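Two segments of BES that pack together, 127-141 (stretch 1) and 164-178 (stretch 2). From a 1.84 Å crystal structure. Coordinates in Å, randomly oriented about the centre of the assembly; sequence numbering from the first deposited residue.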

# COMPACT_ATOMS: atom_id res chain seq x y z
N GLY B 127 -15.56 -18.25 -15.57
CA GLY B 127 -14.50 -17.87 -16.51
C GLY B 127 -13.06 -18.15 -16.11
O GLY B 127 -12.16 -17.77 -16.86
N ALA B 128 -12.83 -18.81 -14.96
CA ALA B 128 -11.48 -19.00 -14.43
C ALA B 128 -10.59 -19.75 -15.41
O ALA B 128 -9.42 -19.42 -15.57
CB ALA B 128 -11.52 -19.73 -13.11
N HIS B 129 -11.16 -20.78 -16.04
CA HIS B 129 -10.38 -21.55 -17.01
C HIS B 129 -9.87 -20.66 -18.15
O HIS B 129 -8.67 -20.69 -18.48
CB HIS B 129 -11.17 -22.77 -17.56
CG HIS B 129 -10.55 -23.31 -18.81
ND1 HIS B 129 -9.35 -23.99 -18.81
CD2 HIS B 129 -10.92 -23.20 -20.12
CE1 HIS B 129 -9.01 -24.29 -20.06
NE2 HIS B 129 -9.95 -23.82 -20.87
N ASN B 130 -10.75 -19.88 -18.75
CA ASN B 130 -10.36 -18.96 -19.83
C ASN B 130 -9.38 -17.87 -19.38
O ASN B 130 -8.52 -17.44 -20.15
CB ASN B 130 -11.59 -18.29 -20.47
CG ASN B 130 -12.45 -19.27 -21.27
OD1 ASN B 130 -12.07 -20.42 -21.51
ND2 ASN B 130 -13.64 -18.83 -21.64
N PHE B 131 -9.52 -17.44 -18.12
CA PHE B 131 -8.66 -16.39 -17.59
C PHE B 131 -7.26 -16.93 -17.43
O PHE B 131 -6.27 -16.26 -17.78
CB PHE B 131 -9.23 -15.88 -16.24
CG PHE B 131 -8.48 -14.70 -15.66
CD1 PHE B 131 -8.11 -13.62 -16.45
CD2 PHE B 131 -8.17 -14.67 -14.30
CE1 PHE B 131 -7.45 -12.49 -15.88
CE2 PHE B 131 -7.50 -13.55 -13.73
CZ PHE B 131 -7.14 -12.47 -14.52
N PHE B 132 -7.18 -18.16 -16.95
CA PHE B 132 -5.90 -18.82 -16.75
C PHE B 132 -5.23 -19.04 -18.10
O PHE B 132 -4.00 -18.89 -18.20
CB PHE B 132 -6.08 -20.16 -16.02
CG PHE B 132 -4.80 -20.87 -15.73
CD1 PHE B 132 -3.89 -20.36 -14.82
CD2 PHE B 132 -4.48 -22.05 -16.41
CE1 PHE B 132 -2.70 -21.02 -14.55
CE2 PHE B 132 -3.28 -22.71 -16.15
CZ PHE B 132 -2.39 -22.20 -15.22
N THR B 133 -6.02 -19.39 -19.12
CA THR B 133 -5.52 -19.51 -20.49
C THR B 133 -4.97 -18.17 -20.96
O THR B 133 -3.86 -18.12 -21.54
CB THR B 133 -6.60 -20.03 -21.47
OG1 THR B 133 -7.14 -21.27 -20.99
CG2 THR B 133 -6.02 -20.24 -22.86
N PHE B 134 -5.71 -17.09 -20.72
CA PHE B 134 -5.24 -15.76 -21.07
C PHE B 134 -3.91 -15.46 -20.35
O PHE B 134 -2.93 -15.08 -20.99
CB PHE B 134 -6.30 -14.68 -20.80
CG PHE B 134 -5.75 -13.28 -20.84
CD1 PHE B 134 -5.45 -12.67 -22.05
CD2 PHE B 134 -5.47 -12.59 -19.64
CE1 PHE B 134 -4.91 -11.38 -22.09
CE2 PHE B 134 -4.93 -11.32 -19.67
CZ PHE B 134 -4.64 -10.70 -20.90
N ILE B 135 -3.87 -15.65 -19.04
CA ILE B 135 -2.62 -15.44 -18.32
C ILE B 135 -1.43 -16.26 -18.88
O ILE B 135 -0.38 -15.70 -19.22
CB ILE B 135 -2.75 -15.68 -16.79
CG1 ILE B 135 -3.73 -14.66 -16.18
CG2 ILE B 135 -1.35 -15.58 -16.14
CD1 ILE B 135 -4.08 -14.93 -14.67
N GLU B 136 -1.62 -17.59 -18.97
CA GLU B 136 -0.53 -18.54 -19.24
C GLU B 136 -0.01 -18.50 -20.66
O GLU B 136 1.20 -18.60 -20.90
CB GLU B 136 -0.93 -19.97 -18.88
CG GLU B 136 -0.92 -20.21 -17.40
CD GLU B 136 0.47 -20.09 -16.77
OE1 GLU B 136 1.43 -20.75 -17.23
OE2 GLU B 136 0.58 -19.34 -15.78
N GLU B 137 -0.93 -18.36 -21.60
CA GLU B 137 -0.63 -18.52 -23.01
C GLU B 137 -0.50 -17.19 -23.72
O GLU B 137 0.08 -17.14 -24.80
CB GLU B 137 -1.70 -19.39 -23.70
CG GLU B 137 -1.84 -20.79 -23.12
CD GLU B 137 -2.87 -21.67 -23.82
OE1 GLU B 137 -3.07 -22.81 -23.34
OE2 GLU B 137 -3.48 -21.26 -24.85
N GLU B 138 -1.02 -16.11 -23.13
CA GLU B 138 -1.04 -14.81 -23.80
C GLU B 138 -0.23 -13.73 -23.07
O GLU B 138 0.75 -13.23 -23.61
CB GLU B 138 -2.48 -14.36 -24.12
CG GLU B 138 -3.15 -15.33 -25.11
CD GLU B 138 -4.65 -15.19 -25.24
OE1 GLU B 138 -5.15 -14.06 -25.41
OE2 GLU B 138 -5.35 -16.23 -25.21
N LEU B 139 -0.58 -13.45 -21.82
CA LEU B 139 0.09 -12.41 -21.05
C LEU B 139 1.56 -12.78 -20.73
O LEU B 139 2.46 -12.01 -21.02
CB LEU B 139 -0.70 -12.12 -19.75
CG LEU B 139 -0.01 -11.10 -18.82
CD1 LEU B 139 0.21 -9.74 -19.50
CD2 LEU B 139 -0.89 -10.91 -17.55
N LYS B 140 1.79 -13.95 -20.15
CA LYS B 140 3.14 -14.31 -19.70
C LYS B 140 4.20 -14.35 -20.82
O LYS B 140 5.31 -13.88 -20.60
CB LYS B 140 3.16 -15.65 -18.95
CG LYS B 140 2.62 -15.56 -17.53
CD LYS B 140 2.78 -16.89 -16.83
CE LYS B 140 2.61 -16.73 -15.33
NZ LYS B 140 2.47 -18.06 -14.67
N PRO B 141 3.88 -14.93 -22.00
CA PRO B 141 4.90 -14.93 -23.05
C PRO B 141 5.24 -13.50 -23.44
O PRO B 141 6.38 -13.20 -23.75
CB PRO B 141 4.21 -15.63 -24.23
CG PRO B 141 3.15 -16.43 -23.64
CD PRO B 141 2.66 -15.63 -22.45
N LEU B 164 -9.71 -16.47 -4.15
CA LEU B 164 -10.42 -17.70 -4.63
C LEU B 164 -9.79 -18.24 -5.92
O LEU B 164 -9.41 -19.43 -5.99
CB LEU B 164 -11.94 -17.44 -4.76
CG LEU B 164 -12.73 -18.52 -5.51
CD1 LEU B 164 -12.75 -19.75 -4.67
CD2 LEU B 164 -14.14 -18.07 -5.83
N PHE B 165 -9.59 -17.37 -6.91
CA PHE B 165 -8.90 -17.77 -8.11
C PHE B 165 -7.51 -18.36 -7.83
O PHE B 165 -7.17 -19.47 -8.32
CB PHE B 165 -8.86 -16.63 -9.13
CG PHE B 165 -8.11 -16.98 -10.40
CD1 PHE B 165 -8.77 -17.57 -11.48
CD2 PHE B 165 -6.74 -16.73 -10.50
CE1 PHE B 165 -8.08 -17.90 -12.68
CE2 PHE B 165 -6.04 -17.04 -11.70
CZ PHE B 165 -6.71 -17.64 -12.78
N ALA B 166 -6.72 -17.66 -7.02
CA ALA B 166 -5.35 -18.09 -6.70
C ALA B 166 -5.32 -19.47 -6.00
O ALA B 166 -4.47 -20.31 -6.31
CB ALA B 166 -4.65 -17.02 -5.87
N LEU B 167 -6.28 -19.68 -5.07
CA LEU B 167 -6.47 -21.00 -4.40
C LEU B 167 -6.81 -22.08 -5.41
O LEU B 167 -6.26 -23.19 -5.35
CB LEU B 167 -7.57 -20.94 -3.34
CG LEU B 167 -7.54 -21.99 -2.21
CD1 LEU B 167 -6.19 -22.07 -1.46
CD2 LEU B 167 -8.70 -21.74 -1.28
N HIS B 168 -7.71 -21.75 -6.33
CA HIS B 168 -8.08 -22.68 -7.39
C HIS B 168 -6.85 -23.13 -8.20
O HIS B 168 -6.69 -24.33 -8.47
CB HIS B 168 -9.15 -22.05 -8.30
CG HIS B 168 -9.38 -22.82 -9.56
ND1 HIS B 168 -9.98 -24.06 -9.57
CD2 HIS B 168 -9.05 -22.55 -10.85
CE1 HIS B 168 -10.04 -24.50 -10.81
NE2 HIS B 168 -9.48 -23.61 -11.60
N ILE B 169 -5.97 -22.18 -8.57
CA ILE B 169 -4.78 -22.48 -9.36
C ILE B 169 -3.79 -23.31 -8.55
O ILE B 169 -3.17 -24.26 -9.08
CB ILE B 169 -4.06 -21.20 -9.89
CG1 ILE B 169 -4.99 -20.33 -10.75
CG2 ILE B 169 -2.74 -21.55 -10.64
CD1 ILE B 169 -5.75 -21.07 -11.81
N LEU B 170 -3.64 -22.96 -7.29
CA LEU B 170 -2.81 -23.74 -6.40
C LEU B 170 -3.29 -25.21 -6.46
O LEU B 170 -2.47 -26.12 -6.52
CB LEU B 170 -2.91 -23.21 -4.95
CG LEU B 170 -2.23 -24.09 -3.89
CD1 LEU B 170 -0.71 -24.10 -4.19
CD2 LEU B 170 -2.51 -23.63 -2.45
N PHE B 171 -4.61 -25.40 -6.43
CA PHE B 171 -5.19 -26.75 -6.30
C PHE B 171 -5.16 -27.58 -7.60
O PHE B 171 -5.19 -28.82 -7.54
CB PHE B 171 -6.64 -26.67 -5.76
CG PHE B 171 -6.75 -26.30 -4.27
CD1 PHE B 171 -5.65 -26.37 -3.41
CD2 PHE B 171 -7.99 -25.94 -3.72
CE1 PHE B 171 -5.77 -26.06 -2.05
CE2 PHE B 171 -8.13 -25.64 -2.35
CZ PHE B 171 -7.00 -25.69 -1.52
N THR B 172 -5.11 -26.89 -8.74
CA THR B 172 -5.35 -27.49 -10.05
C THR B 172 -4.25 -27.25 -11.08
O THR B 172 -4.19 -27.97 -12.08
CB THR B 172 -6.69 -27.04 -10.68
OG1 THR B 172 -6.66 -25.62 -10.88
CG2 THR B 172 -7.88 -27.42 -9.79
N ASN B 173 -3.38 -26.26 -10.84
CA ASN B 173 -2.34 -25.86 -11.79
C ASN B 173 -1.12 -25.35 -11.06
O ASN B 173 -0.55 -24.31 -11.43
CB ASN B 173 -2.84 -24.75 -12.75
CG ASN B 173 -3.74 -25.28 -13.87
OD1 ASN B 173 -4.96 -25.09 -13.83
ND2 ASN B 173 -3.16 -25.95 -14.85
N LEU B 174 -0.72 -26.09 -10.03
CA LEU B 174 0.31 -25.65 -9.11
C LEU B 174 1.58 -25.14 -9.78
O LEU B 174 2.11 -24.09 -9.37
CB LEU B 174 0.62 -26.76 -8.10
CG LEU B 174 1.68 -26.55 -7.02
CD1 LEU B 174 1.31 -27.25 -5.71
CD2 LEU B 174 3.06 -26.99 -7.55
N ASN B 175 2.04 -25.81 -10.85
CA ASN B 175 3.33 -25.45 -11.43
C ASN B 175 3.35 -24.09 -12.12
O ASN B 175 4.41 -23.58 -12.45
CB ASN B 175 3.84 -26.55 -12.38
CG ASN B 175 4.35 -27.77 -11.64
OD1 ASN B 175 5.04 -27.68 -10.62
ND2 ASN B 175 4.03 -28.95 -12.18
N ALA B 176 2.19 -23.49 -12.34
CA ALA B 176 2.13 -22.22 -13.02
C ALA B 176 2.85 -21.07 -12.23
O ALA B 176 3.35 -20.11 -12.84
CB ALA B 176 0.69 -21.87 -13.33
N PHE B 177 2.88 -21.15 -10.89
CA PHE B 177 3.59 -20.15 -10.08
C PHE B 177 4.31 -20.86 -8.98
O PHE B 177 3.86 -21.92 -8.52
CB PHE B 177 2.59 -19.17 -9.44
CG PHE B 177 1.73 -18.48 -10.44
CD1 PHE B 177 2.14 -17.28 -11.02
CD2 PHE B 177 0.51 -19.04 -10.81
CE1 PHE B 177 1.34 -16.64 -11.93
CE2 PHE B 177 -0.29 -18.43 -11.75
CZ PHE B 177 0.11 -17.21 -12.30
N GLN B 178 5.42 -20.28 -8.53
CA GLN B 178 6.17 -20.92 -7.46
C GLN B 178 5.82 -20.37 -6.08
O GLN B 178 6.22 -20.94 -5.08
CB GLN B 178 7.68 -20.83 -7.71
CG GLN B 178 8.13 -21.61 -8.95
CD GLN B 178 7.72 -20.90 -10.24
OE1 GLN B 178 7.72 -19.66 -10.32
NE2 GLN B 178 7.37 -21.68 -11.26

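Stretch 1 is helical from Ala128 to Pro141, whereas stretch 2 brings in the end of a helix, through Thr172, and then a short 3-10 segment from Leu174 to Ala176. The two helix axes approach to 11.4 Å and cross at -78°, nearly at right angles. Two helices so steeply crossed share little length, yet the contact runs along most of stretch 1, because the chain beyond Thr172 continues it. The backbone register follows this path: Ala128 lies nearest Phe165, Phe132 nearest Ile169, and Glu136 nearest Ala176. Asn173, the first residue to leave helical phi/psi, still gives its N to Ile169 O at 2.7 Å. Stretch 1 has an irregularity of its own, a wider pi-type turn in which Leu139 N bonds to Phe134 O (3.0 Å) and Lys140 N to Ile135 O (2.9 Å), five residues back instead of four.

The first rule of the contact is a large knob in a hole with a small wall. Phe165, in the t rotamer, sits among Ala128, Phe131, Phe132 and Ile135. At Ala128 the backbones come closest, with the CA atoms of Ala128 and Phe165 6.9 Å apart, and its methyl still packs on the ring, Ala128 CB to Phe165 CD1 at 3.9 Å. Phe131 turns its edge to the face of Phe165, with centroids 5.1 Å apart and planes at 60°, an arrangement that sets the slightly positive ring hydrogens of one phenyl against the pi cloud of the other. Ile135 CD1 reaches Phe165 CE2 at 4.1 Å, and Phe132 CB closes on Phe165 CZ at 4.2 Å.

Phe132 carries the middle of the contact and loses 98 Å² to the other stretch. Its ring extends past the helix into the turn: Phe132 CD1 touches Ile169 CD1 at 3.6 Å, while Phe132 CZ meets Ala176 CB at 3.6 Å, near the ring plane. Asn173 sets OD1 over one face of the Phe132 ring, and its CG comes within 3.5 Å of Phe132 CE2. One aromatic side chain thus ties the helix to the segment that follows it.

At the far end the chemistry changes from apolar to charged. The extended side chain of Lys140 brings its ammonium over the face of Phe177, NZ lying 3.6 Å from the ring centroid and 27° off the normal, a cation-pi contact. The same nitrogen, Lys140 NZ, donates to Glu136 OE2 at 2.5 Å in a salt bridge within stretch 1, and it stands 2.9 Å from Ala176 O. The positive charge is therefore surrounded by a carboxylate, a pi face and a carbonyl oxygen, which helps make its burial tolerable. Glu136 contributes across the contact as well: its CA-to-CB bond points sideways, but the m rotamers curl its end inward until Glu136 OE2 lies 3.5 Å from Ala176 CB. Ile135 CG2 touches the edge of Phe177 at CZ, 4.4 Å away, so one isoleucine spans both the phenylalanine knob and the charged end.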